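Local atomic coordinates of acetyltransferase, GNAT family (Streptococcus pneumoniae, PDB entry 2ATR), a protein that is of unknown function but belongs to the GNAT family and so probably transfers an acetyl group from acetyl-CoA to a substrate not yet identified. Residues E106-E109 with K110-G113; G119-I122 with L123-D127. All coordinates share one frame; numbering follows the deposited sequence.

Contact 1. Residues E106-E109 with K110-G113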
loop_
_atom_site.group_PDB
_atom_site.type_symbol
_atom_site.label_atom_id
_atom_site.label_comp_id
_atom_site.label_asym_id
_atom_site.label_seq_id
_atom_site.Cartn_x
_atom_site.Cartn_y
_atom_site.Cartn_z
ATOM N N GLU A 106 -5.512 -5.026 9.249
ATOM C CA GLU A 106 -5.947 -6.028 10.231
ATOM C C GLU A 106 -5.129 -5.850 11.475
ATOM O O GLU A 106 -3.916 -5.619 11.418
ATOM C CB GLU A 106 -5.787 -7.475 9.727
ATOM C CG GLU A 106 -6.741 -7.787 8.656
ATOM C CD GLU A 106 -6.545 -9.192 8.097
ATOM O OE1 GLU A 106 -5.976 -10.055 8.820
ATOM O OE2 GLU A 106 -6.967 -9.411 6.933
ATOM N N GLU A 107 -5.767 -5.885 12.627
ATOM C CA GLU A 107 -5.025 -5.490 13.789
ATOM C C GLU A 107 -4.326 -6.695 14.393
ATOM O O GLU A 107 -4.721 -7.210 15.429
ATOM C CB GLU A 107 -5.885 -4.645 14.753
ATOM C CG GLU A 107 -5.256 -4.304 16.101
ATOM C CD GLU A 107 -6.130 -3.302 16.865
ATOM O OE1 GLU A 107 -7.386 -3.412 16.732
ATOM O OE2 GLU A 107 -5.540 -2.409 17.535
ATOM N N THR A 108 -3.280 -7.165 13.709
ATOM C CA THR A 108 -2.461 -8.270 14.217
ATOM C C THR A 108 -1.100 -7.792 14.705
ATOM O O THR A 108 -0.568 -6.749 14.290
ATOM C CB THR A 108 -2.235 -9.361 13.129
ATOM O OG1 THR A 108 -1.356 -8.845 12.135
ATOM C CG2 THR A 108 -3.566 -9.747 12.438
ATOM N N GLU A 109 -0.491 -8.597 15.557
ATOM C CA GLU A 109 0.810 -8.255 16.097
ATOM C C GLU A 109 1.835 -7.987 14.985
ATOM O O GLU A 109 2.602 -7.046 15.054
ATOM C CB GLU A 109 1.243 -9.390 17.048
ATOM C CG GLU A 109 2.648 -9.307 17.550
ATOM C CD GLU A 109 2.905 -10.401 18.553
ATOM O OE1 GLU A 109 2.659 -11.584 18.207
ATOM O OE2 GLU A 109 3.310 -10.072 19.683
ATOM N N LYS A 110 1.781 -8.779 13.921
ATOM C CA LYS A 110 2.680 -8.640 12.766
ATOM C C LYS A 110 2.470 -7.364 11.962
ATOM O O LYS A 110 3.444 -6.673 11.578
ATOM C CB LYS A 110 2.485 -9.828 11.825
ATOM C CG LYS A 110 3.330 -9.743 10.585
ATOM C CD LYS A 110 3.089 -10.930 9.640
ATOM C CE LYS A 110 4.229 -10.994 8.628
ATOM N NZ LYS A 110 3.828 -10.415 7.303
ATOM N N ASN A 111 1.203 -7.069 11.664
ATOM C CA ASN A 111 0.873 -5.897 10.861
ATOM C C ASN A 111 1.194 -4.653 11.628
ATOM O O ASN A 111 1.826 -3.749 11.098
ATOM C CB ASN A 111 -0.586 -5.893 10.459
ATOM C CG ASN A 111 -0.870 -6.843 9.314
ATOM O OD1 ASN A 111 0.049 -7.441 8.737
ATOM N ND2 ASN A 111 -2.133 -6.940 8.944
ATOM N N VAL A 112 0.777 -4.630 12.883
ATOM C CA VAL A 112 0.903 -3.436 13.680
ATOM C C VAL A 112 2.375 -3.215 13.946
ATOM O O VAL A 112 2.842 -2.073 13.799
ATOM C CB VAL A 112 0.008 -3.408 14.934
ATOM C CG1 VAL A 112 0.420 -2.224 15.906
ATOM C CG2 VAL A 112 -1.452 -3.251 14.519
ATOM N N GLY A 113 3.117 -4.287 14.284
ATOM C CA GLY A 113 4.554 -4.153 14.562
ATOM C C GLY A 113 5.291 -3.629 13.327
ATOM O O GLY A 113 6.153 -2.771 13.441
HETATM O O HOH W 1 -0.731 -10.470 10.002
#
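T108 is the N-cap of helix 109-117, and its hydroxyl accepts a nearly straight hydrogen bond from the backbone N of N111: OG1 lies 3.2 Å from N111 N. The threonine rotamer sets this up, since OG1 sits between the backbone N and the carbonyl carbon (chi1 71°) and hangs over the first turn. The first backbone bonds of the helix follow at once, from V112 N to T108 O at 2.9 Å and from G113 N to E109 O at 2.9 Å. T108 therefore closes the helix start with both its side chain and its carbonyl.

N111 returns the contact with its own side chain. Its CB lies 3.5 Å from T108 OG1 and at a like distance from E106 O; CG remains against the same hydroxyl, and the two ends of the amide have different partners. OD1 accepts a weak bond from a water whose oxygen is 2.8 Å from T108 OG1, while ND2 reaches back to the loop. With CG anti to the carbonyl carbon (chi1 -78°), the amide is directed back toward the residues before the cap, where E107 is the centre of an inverse gamma turn. V112 CG2 lies 3.6 Å from T108 O and makes a looser contact with E107 CG. The amide meets the incoming loop through a weak hydrogen bond, N111 ND2 to E106 O, 3.3 Å long and bent to 154°.

Contact 2. Residues G119-I122 with L123-D127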
loop_
_atom_site.group_PDB
_atom_site.type_symbol
_atom_site.label_atom_id
_atom_site.label_comp_id
_atom_site.label_asym_id
_atom_site.label_seq_id
_atom_site.Cartn_x
_atom_site.Cartn_y
_atom_site.Cartn_z
ATOM N N GLY A 119 7.008 3.935 11.474
ATOM C CA GLY A 119 6.727 5.285 12.028
ATOM C C GLY A 119 5.232 5.611 12.159
ATOM O O GLY A 119 4.859 6.762 12.399
ATOM N N PHE A 120 4.373 4.608 11.966
ATOM C CA PHE A 120 2.905 4.738 12.092
ATOM C C PHE A 120 2.479 4.290 13.489
ATOM O O PHE A 120 3.148 3.420 14.068
ATOM C CB PHE A 120 2.172 3.878 11.037
ATOM C CG PHE A 120 2.157 4.481 9.651
ATOM C CD1 PHE A 120 0.971 5.056 9.141
ATOM C CD2 PHE A 120 3.338 4.489 8.840
ATOM C CE1 PHE A 120 0.937 5.627 7.862
ATOM C CE2 PHE A 120 3.332 5.096 7.571
ATOM C CZ PHE A 120 2.111 5.640 7.057
ATOM N N GLU A 121 1.413 4.896 14.011
ATOM C CA GLU A 121 0.826 4.573 15.326
ATOM C C GLU A 121 -0.674 4.332 15.167
ATOM O O GLU A 121 -1.327 4.946 14.324
ATOM C CB GLU A 121 1.109 5.727 16.363
ATOM C CG GLU A 121 0.674 5.419 17.846
ATOM C CD GLU A 121 1.074 4.031 18.335
ATOM O OE1 GLU A 121 2.188 3.563 18.074
ATOM O OE2 GLU A 121 0.219 3.364 18.928
ATOM N N ILE A 122 -1.233 3.489 15.991
ATOM C CA ILE A 122 -2.669 3.163 15.894
ATOM C C ILE A 122 -3.504 4.361 16.376
ATOM O O ILE A 122 -3.071 5.095 17.272
ATOM C CB ILE A 122 -3.047 1.846 16.597
ATOM C CG1 ILE A 122 -2.883 1.944 18.119
ATOM C CG2 ILE A 122 -2.154 0.650 16.040
ATOM C CD1 ILE A 122 -3.301 0.652 18.871
ATOM N N LEU A 123 -4.671 4.568 15.761
ATOM C CA LEU A 123 -5.460 5.777 16.046
ATOM C C LEU A 123 -5.951 5.870 17.480
ATOM O O LEU A 123 -6.052 6.976 17.988
ATOM C CB LEU A 123 -6.634 5.971 15.094
ATOM C CG LEU A 123 -6.346 6.432 13.660
ATOM C CD1 LEU A 123 -7.667 6.400 12.775
ATOM C CD2 LEU A 123 -5.614 7.732 13.563
ATOM N N SER A 124 -6.250 4.729 18.116
ATOM C CA SER A 124 -6.698 4.690 19.531
ATOM C C SER A 124 -5.699 5.322 20.537
ATOM O O SER A 124 -6.104 5.862 21.559
ATOM C CB SER A 124 -7.073 3.252 19.950
ATOM O OG SER A 124 -5.907 2.417 19.875
ATOM N N THR A 125 -4.413 5.348 20.202
ATOM C CA THR A 125 -3.388 5.975 21.071
ATOM C C THR A 125 -3.762 7.451 21.238
ATOM O O THR A 125 -3.570 8.019 22.316
ATOM C CB THR A 125 -1.961 5.824 20.434
ATOM O OG1 THR A 125 -1.668 4.427 20.301
ATOM C CG2 THR A 125 -0.855 6.407 21.296
ATOM N N TYR A 126 -4.352 8.030 20.185
ATOM C CA TYR A 126 -4.844 9.441 20.184
ATOM C C TYR A 126 -6.348 9.663 20.417
ATOM O O TYR A 126 -6.916 10.726 20.071
ATOM C CB TYR A 126 -4.418 10.089 18.887
ATOM C CG TYR A 126 -2.990 9.781 18.606
ATOM C CD1 TYR A 126 -1.988 10.396 19.359
ATOM C CD2 TYR A 126 -2.619 8.820 17.626
ATOM C CE1 TYR A 126 -0.644 10.104 19.133
ATOM C CE2 TYR A 126 -1.267 8.504 17.406
ATOM C CZ TYR A 126 -0.292 9.148 18.181
ATOM O OH TYR A 126 1.043 8.915 18.006
ATOM N N ASP A 127 -7.004 8.657 20.954
ATOM C CA ASP A 127 -8.475 8.624 21.070
ATOM C C ASP A 127 -9.238 8.877 19.773
ATOM O O ASP A 127 -10.253 9.585 19.771
ATOM C CB ASP A 127 -8.955 9.535 22.196
ATOM C CG ASP A 127 -8.314 9.163 23.542
ATOM O OD1 ASP A 127 -8.298 7.948 23.864
ATOM O OD2 ASP A 127 -7.793 10.079 24.208
#
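The chain runs extended through E121 and I122 and then, from L123, coils into a short 3-10 segment, 123-125, whose opening turn is tied by a 3.2 Å hydrogen bond from T125 N to I122 O. The same turn is bridged by side chains. T125 OG1 donates to E121 OE2 across 2.6 Å, a short bond that meets the carboxylate oxygen on its anti side and 21° out of plane. The glutamate gets there by folding: CG leaves anti to the backbone N (chi1 -173°), but the chain bends at chi2, so the carboxylate curls back over its own backbone. There OE2 also takes a weak bond from I122 N, and OE1 forms a salt bridge with R116 of helix 109-117, which would tend to favour the charged form.

The Y126 side chain crosses the glutamate obliquely, its OH 3.5 Å from E121 CG, and the ring plane is steeply inclined, 73°, to the carboxylate. The I122 side chain lies against the hydroxyls of S124 and T125 in van der Waals contact, its CG1 3.5 Å from T125 OG1 and its CD1 3.3 Å from S124 OG; its apolar neighbour is V112 of helix 109-117, and R116 touches it too. Successive i to i+3 backbone bonds, the second from Y126 N to L123 O at 3.0 Å, are the hallmark of a 3-10 turn, here following the last helix of the chain, 109-117, which G119 ends in a Schellman motif.

How the contacts relate
Both contacts are local and lie at the surface, with centres about 13 Å apart, and they occupy successive places along the chain: 106-113 begins helix 109-117, whereas 119-127 follows its end. Neither has a buried residue. Contact 1 relies on a neutral hydroxyl and an amide serving main-chain groups, as suits a helix start; contact 2 instead uses a carboxylate, held by a hydroxyl and an arginine, to secure a turn beyond the helix. The two meet through I122 in van der Waals packing alone, its CG2 3.9 Å from V112 CG1 and its CD1 4.0 Å from E107 OE2, joining the opening of the helix to the chain that leaves it.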